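Local coordinates for protein minor fimbrium subunit Mfa5 (Porphyromonas gingivalis ATCC 33277, PDB 6TNJ) that serves as an accessory subunit of the minor fimbriae, adhesive surface pili that mediate biofilm formation and attachment to host cells and other oral bacteria, at residues A[241-246]-A[256-261]; A[245-250]-A[271-276]. One frame throughout, in Å; residues are numbered along the deposited sequence.

Contact 1 of 2, residues A[241-246]-A[256-261]; sequences IHTIGY and NSLKLT
Thr243 and Thr261 join hydroxyl to hydroxyl in a buried strand-to-helix contact inside the von Willebrand factor type A domain. Strand 240-246 belongs to the six-stranded central sheet. Helix 252-259 is the crossover helix of the beta-alpha-beta unit that strand 240-246 begins and strand 268-271 ends. The contact covers a modest 220 Å², and all five touching residues are buried.

The two threonine side chains meet at about a right angle. Thr243 OG1 donates to Thr261 OG1 at 2.8 Å. Thr261 OG1 in turn donates to Leu258 O at 2.7 Å, in the carbonyl plane and on a lone pair. Its chi1 of 67° sets this hydroxyl between its own backbone N and carbonyl carbon, where it can reach back to Leu258. Leu258 O also accepts from Thr261 N, so one carbonyl holds two donors of the same residue.

The methyl of Thr243 packs on Leu258. With OG1 beside the backbone N (chi1 -60°), CG2 stands anti to that N and lies 4.0 Å from Leu258 CB and 4.1 Å from Leu258 CD2. Further along the strand, Leu258 CD1 comes to 4.2 Å from Gly245 CA, so a leucine branch rests on bare backbone. At the other end, Ile241 sets CG2 and CD1 each 3.5 Å from Thr261 O. Leu115 of the neighbouring strand 110-117 touches both threonines.

The hydroxyl chain runs one way, from Thr243 through Thr261 to Leu258 O. It satisfies two buried hydroxyls as donors and ties strand 240-246 to the 258-261 part of the crossover connection.

Contact 2 of 2, residues A[245-250]-A[271-276]; sequences GYDLGD and ATPANL
A short parallel bridge at the C-terminal ends of two adjacent strands of the central sheet opens this contact, pairing Tyr246 with Ala271 where strands 240-246 and 268-271 both run out into loops. Strand 268-271 is the outermost strand on this side of the sheet. Ala271 is gripped at both backbone ends. Its N donates to Gly245 O at 3.1 Å. Its O accepts from Asp247 N at 2.7 Å. These two bonds, reaching to the residues before and after Tyr246, make the parallel bridge. Tyr246 CA adds a CA-H...O contact to Ala271 O.

The phenol of Tyr246 is the main side chain here. With CG anti to the backbone N (chi1 -169°), it reaches past Ala271 to the loop beyond. Thr272 O lies in plane at the ring edge. Pro273 CA sits 3.4 Å from Tyr246 OH, and Leu276 CD2 lies 3.8 Å from Tyr246 CE1, with the leucine crossing the tyrosine at about a right angle. The hydroxyl itself bonds to Arg28 O. The carboxylate of Asp247 meets Pro273 at CD, with Asp247 CG 3.8 Å from Pro273 CD and the two side chains crossing at about a right angle. Asp247 OD2 forms a salt bridge to Arg28 NE.

Thr272 and Asn275 brace the loop. Thr272 N donates to Asn275 OD1 at 2.8 Å, from above the amide's carbonyl plane. Asn275 N donates to Thr272 OG1, an ST motif just before helix 276-290.

Backbone bonds thus fix the strand ends, and the Tyr246 ring packs against the loop that leads into helix 276-290. The Arg28 carbonyl satisfies the buried phenol hydroxyl, and the Arg28 side chain probably offsets the charge of Asp247. Together they tie the end of strand 240-246 to helix 26-43.

Overall arrangement
Both contacts start from strand 240-246 and share Gly245 and Tyr246. Following the chain, contact 1 closes first: the strand leads through a loop into helix 252-259, which returns against the strand. The chain then forms strand 268-271, and contact 2 closes the wider loop at the start of helix 276-290. Segment 245-250 of contact 2 overlaps the end of the first strand and extends into the gap spanned by contact 1, so the two contacts cross rather than nest. Their centres lie 12 Å apart. Ile244 packs on Ala271 and Leu276, and Leu258 on Leu248. Together they tie the crossover helix, two adjacent parallel strands and the final helix into one unit.

Contact 1 of 2, residues A[241-246]-A[256-261]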
loop_
_atom_site.group_PDB
_atom_site.type_symbol
_atom_site.label_atom_id
_atom_site.label_comp_id
_atom_site.label_asym_id
_atom_site.label_seq_id
_atom_site.Cartn_x
_atom_site.Cartn_y
_atom_site.Cartn_z
ATOM N N ILE A 241 5.255 -8.039 5.658
ATOM C CA ILE A 241 4.284 -6.976 5.423
ATOM C C ILE A 241 3.047 -7.230 6.266
ATOM O O ILE A 241 2.392 -8.280 6.153
ATOM C CB ILE A 241 3.896 -6.833 3.944
ATOM C CG1 ILE A 241 5.122 -6.574 3.076
ATOM C CG2 ILE A 241 2.915 -5.698 3.835
ATOM C CD1 ILE A 241 4.796 -6.243 1.634
ATOM N N HIS A 242 2.712 -6.244 7.098
ATOM C CA HIS A 242 1.466 -6.206 7.843
ATOM C C HIS A 242 0.604 -5.147 7.185
ATOM O O HIS A 242 1.067 -4.021 7.004
ATOM C CB HIS A 242 1.680 -5.824 9.312
ATOM C CG HIS A 242 2.824 -6.517 9.972
ATOM N ND1 HIS A 242 2.647 -7.490 10.934
ATOM C CD2 HIS A 242 4.162 -6.343 9.862
ATOM C CE1 HIS A 242 3.820 -7.896 11.364
ATOM N NE2 HIS A 242 4.759 -7.223 10.720
ATOM N N THR A 243 -0.632 -5.484 6.834
ATOM C CA THR A 243 -1.483 -4.534 6.140
ATOM C C THR A 243 -2.758 -4.295 6.928
ATOM O O THR A 243 -3.429 -5.237 7.354
ATOM C CB THR A 243 -1.777 -5.005 4.722
ATOM O OG1 THR A 243 -0.532 -5.136 4.008
ATOM C CG2 THR A 243 -2.646 -3.995 3.997
ATOM N N ILE A 244 -3.105 -3.025 7.082
ATOM C CA ILE A 244 -4.352 -2.610 7.712
ATOM C C ILE A 244 -5.265 -2.093 6.609
ATOM O O ILE A 244 -4.993 -1.045 6.014
ATOM C CB ILE A 244 -4.126 -1.541 8.788
ATOM C CG1 ILE A 244 -3.135 -2.056 9.813
ATOM C CG2 ILE A 244 -5.482 -1.127 9.396
ATOM C CD1 ILE A 244 -2.638 -1.002 10.802
ATOM N N GLY A 245 -6.327 -2.841 6.324
ATOM C CA GLY A 245 -7.425 -2.371 5.508
ATOM C C GLY A 245 -8.306 -1.462 6.348
ATOM O O GLY A 245 -9.056 -1.943 7.206
ATOM N N TYR A 246 -8.263 -0.163 6.097
ATOM C CA TYR A 246 -8.822 0.838 7.013
ATOM C C TYR A 246 -10.178 1.363 6.551
ATOM O O TYR A 246 -10.278 2.018 5.510
ATOM C CB TYR A 246 -7.819 1.976 7.137
ATOM C CG TYR A 246 -8.070 3.002 8.234
ATOM C CD1 TYR A 246 -8.560 2.615 9.463
ATOM C CD2 TYR A 246 -7.770 4.348 8.038
ATOM C CE1 TYR A 246 -8.757 3.519 10.465
ATOM C CE2 TYR A 246 -7.948 5.282 9.055
ATOM C CZ TYR A 246 -8.452 4.838 10.262
ATOM O OH TYR A 246 -8.655 5.712 11.287
ATOM N N ASN A 256 -9.980 -7.294 -0.419
ATOM C CA ASN A 256 -9.186 -8.392 -0.955
ATOM C C ASN A 256 -7.902 -7.888 -1.598
ATOM O O ASN A 256 -6.874 -8.557 -1.537
ATOM C CB ASN A 256 -10.032 -9.203 -1.945
ATOM C CG ASN A 256 -11.191 -9.923 -1.260
ATOM O OD1 ASN A 256 -11.370 -9.792 -0.062
ATOM N ND2 ASN A 256 -11.980 -10.679 -2.024
ATOM N N SER A 257 -7.944 -6.724 -2.233
ATOM C CA SER A 257 -6.730 -6.186 -2.843
ATOM C C SER A 257 -5.682 -5.860 -1.788
ATOM O O SER A 257 -4.487 -6.104 -1.996
ATOM C CB SER A 257 -7.057 -4.941 -3.647
ATOM O OG SER A 257 -7.791 -5.271 -4.800
ATOM N N LEU A 258 -6.107 -5.308 -0.639
ATOM C CA LEU A 258 -5.148 -5.017 0.423
ATOM C C LEU A 258 -4.738 -6.281 1.171
ATOM O O LEU A 258 -3.565 -6.418 1.537
ATOM C CB LEU A 258 -5.705 -3.949 1.376
ATOM C CG LEU A 258 -5.606 -2.539 0.769
ATOM C CD1 LEU A 258 -6.505 -1.527 1.469
ATOM C CD2 LEU A 258 -4.172 -2.012 0.761
ATOM N N LYS A 259 -5.653 -7.243 1.323
ATOM C CA LYS A 259 -5.315 -8.490 1.994
ATOM C C LYS A 259 -4.130 -9.173 1.315
ATOM O O LYS A 259 -3.239 -9.700 1.984
ATOM C CB LYS A 259 -6.530 -9.426 2.020
ATOM C CG LYS A 259 -6.306 -10.690 2.790
ATOM C CD LYS A 259 -7.529 -11.617 2.812
ATOM C CE LYS A 259 -8.825 -10.940 3.216
ATOM N NZ LYS A 259 -9.896 -11.982 3.430
ATOM N N LEU A 260 -4.083 -9.134 -0.015
ATOM C CA LEU A 260 -3.044 -9.820 -0.765
ATOM C C LEU A 260 -1.691 -9.118 -0.699
ATOM O O LEU A 260 -0.678 -9.737 -1.038
ATOM C CB LEU A 260 -3.494 -9.983 -2.216
ATOM C CG LEU A 260 -4.622 -11.005 -2.378
ATOM C CD1 LEU A 260 -5.167 -10.947 -3.811
ATOM C CD2 LEU A 260 -4.190 -12.441 -2.024
ATOM N N THR A 261 -1.634 -7.854 -0.280
ATOM C CA THR A 261 -0.321 -7.222 -0.077
ATOM C C THR A 261 0.379 -7.745 1.166
ATOM O O THR A 261 1.607 -7.638 1.263
ATOM C CB THR A 261 -0.410 -5.690 0.051
ATOM O OG1 THR A 261 -1.092 -5.319 1.267
ATOM C CG2 THR A 261 -1.092 -5.060 -1.115
#

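Contact 2 of 2, residues A[245-250]-A[271-276]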
loop_
_atom_site.group_PDB
_atom_site.type_symbol
_atom_site.label_atom_id
_atom_site.label_comp_id
_atom_site.label_asym_id
_atom_site.label_seq_id
_atom_site.Cartn_x
_atom_site.Cartn_y
_atom_site.Cartn_z
ATOM N N GLY A 245 -6.327 -2.841 6.324
ATOM C CA GLY A 245 -7.425 -2.371 5.508
ATOM C C GLY A 245 -8.306 -1.462 6.348
ATOM O O GLY A 245 -9.056 -1.943 7.206
ATOM N N TYR A 246 -8.263 -0.163 6.097
ATOM C CA TYR A 246 -8.822 0.838 7.013
ATOM C C TYR A 246 -10.178 1.363 6.551
ATOM O O TYR A 246 -10.278 2.018 5.510
ATOM C CB TYR A 246 -7.819 1.976 7.137
ATOM C CG TYR A 246 -8.070 3.002 8.234
ATOM C CD1 TYR A 246 -8.560 2.615 9.463
ATOM C CD2 TYR A 246 -7.770 4.348 8.038
ATOM C CE1 TYR A 246 -8.757 3.519 10.465
ATOM C CE2 TYR A 246 -7.948 5.282 9.055
ATOM C CZ TYR A 246 -8.452 4.838 10.262
ATOM O OH TYR A 246 -8.655 5.712 11.287
ATOM N N ASP A 247 -11.227 1.057 7.330
ATOM C CA ASP A 247 -12.587 1.580 7.137
ATOM C C ASP A 247 -13.109 1.268 5.743
ATOM O O ASP A 247 -13.697 2.117 5.077
ATOM C CB ASP A 247 -12.646 3.089 7.397
ATOM C CG ASP A 247 -13.979 3.555 7.960
ATOM O OD1 ASP A 247 -14.809 2.714 8.409
ATOM O OD2 ASP A 247 -14.196 4.785 7.951
ATOM N N LEU A 248 -12.890 0.037 5.288
ATOM C CA LEU A 248 -13.241 -0.325 3.922
ATOM C C LEU A 248 -14.712 -0.682 3.734
ATOM O O LEU A 248 -15.124 -0.944 2.607
ATOM C CB LEU A 248 -12.349 -1.483 3.475
ATOM C CG LEU A 248 -10.844 -1.207 3.590
ATOM C CD1 LEU A 248 -10.078 -2.397 3.072
ATOM C CD2 LEU A 248 -10.503 0.046 2.810
ATOM N N GLY A 249 -15.527 -0.687 4.788
ATOM C CA GLY A 249 -16.979 -0.753 4.569
ATOM C C GLY A 249 -17.513 -1.901 3.729
ATOM O O GLY A 249 -18.446 -1.700 2.934
ATOM N N ASP A 250 -16.965 -3.113 3.927
ATOM C CA ASP A 250 -17.378 -4.375 3.272
ATOM C C ASP A 250 -17.341 -4.282 1.743
ATOM O O ASP A 250 -18.154 -4.900 1.060
ATOM C CB ASP A 250 -18.761 -4.863 3.734
ATOM C CG ASP A 250 -18.735 -5.451 5.157
ATOM O OD1 ASP A 250 -18.425 -6.659 5.329
ATOM O OD2 ASP A 250 -19.007 -4.689 6.091
ATOM N N ALA A 271 -9.797 -2.755 10.093
ATOM C CA ALA A 271 -9.942 -1.839 11.204
ATOM C C ALA A 271 -10.822 -0.665 10.839
ATOM O O ALA A 271 -10.935 -0.276 9.671
ATOM C CB ALA A 271 -8.582 -1.308 11.670
ATOM N N THR A 272 -11.457 -0.115 11.866
ATOM C CA THR A 272 -12.177 1.142 11.841
ATOM C C THR A 272 -11.383 2.157 12.634
ATOM O O THR A 272 -10.476 1.793 13.395
ATOM C CB THR A 272 -13.572 1.000 12.467
ATOM O OG1 THR A 272 -13.422 0.647 13.834
ATOM C CG2 THR A 272 -14.394 -0.079 11.761
ATOM N N PRO A 273 -11.698 3.438 12.509
ATOM C CA PRO A 273 -11.055 4.429 13.393
ATOM C C PRO A 273 -11.196 4.071 14.848
ATOM O O PRO A 273 -10.243 4.218 15.620
ATOM C CB PRO A 273 -11.787 5.727 13.054
ATOM C CG PRO A 273 -12.236 5.524 11.628
ATOM C CD PRO A 273 -12.577 4.069 11.506
ATOM N N ALA A 274 -12.364 3.545 15.225
ATOM C CA ALA A 274 -12.624 3.189 16.613
ATOM C C ALA A 274 -11.723 2.073 17.118
ATOM O O ALA A 274 -11.373 2.062 18.303
ATOM C CB ALA A 274 -14.092 2.787 16.787
ATOM N N ASN A 275 -11.352 1.107 16.271
ATOM C CA ASN A 275 -10.538 -0.010 16.747
ATOM C C ASN A 275 -9.146 -0.089 16.117
ATOM O O ASN A 275 -8.443 -1.092 16.306
ATOM C CB ASN A 275 -11.297 -1.344 16.571
ATOM C CG ASN A 275 -11.457 -1.774 15.128
ATOM O OD1 ASN A 275 -10.731 -1.335 14.253
ATOM N ND2 ASN A 275 -12.415 -2.668 14.888
ATOM N N LEU A 276 -8.703 0.963 15.423
ATOM C CA LEU A 276 -7.382 0.950 14.795
ATOM C C LEU A 276 -6.258 0.691 15.801
ATOM O O LEU A 276 -5.313 -0.060 15.512
ATOM C CB LEU A 276 -7.149 2.279 14.084
ATOM C CG LEU A 276 -5.839 2.409 13.310
ATOM C CD1 LEU A 276 -5.769 1.309 12.226
ATOM C CD2 LEU A 276 -5.722 3.792 12.728
#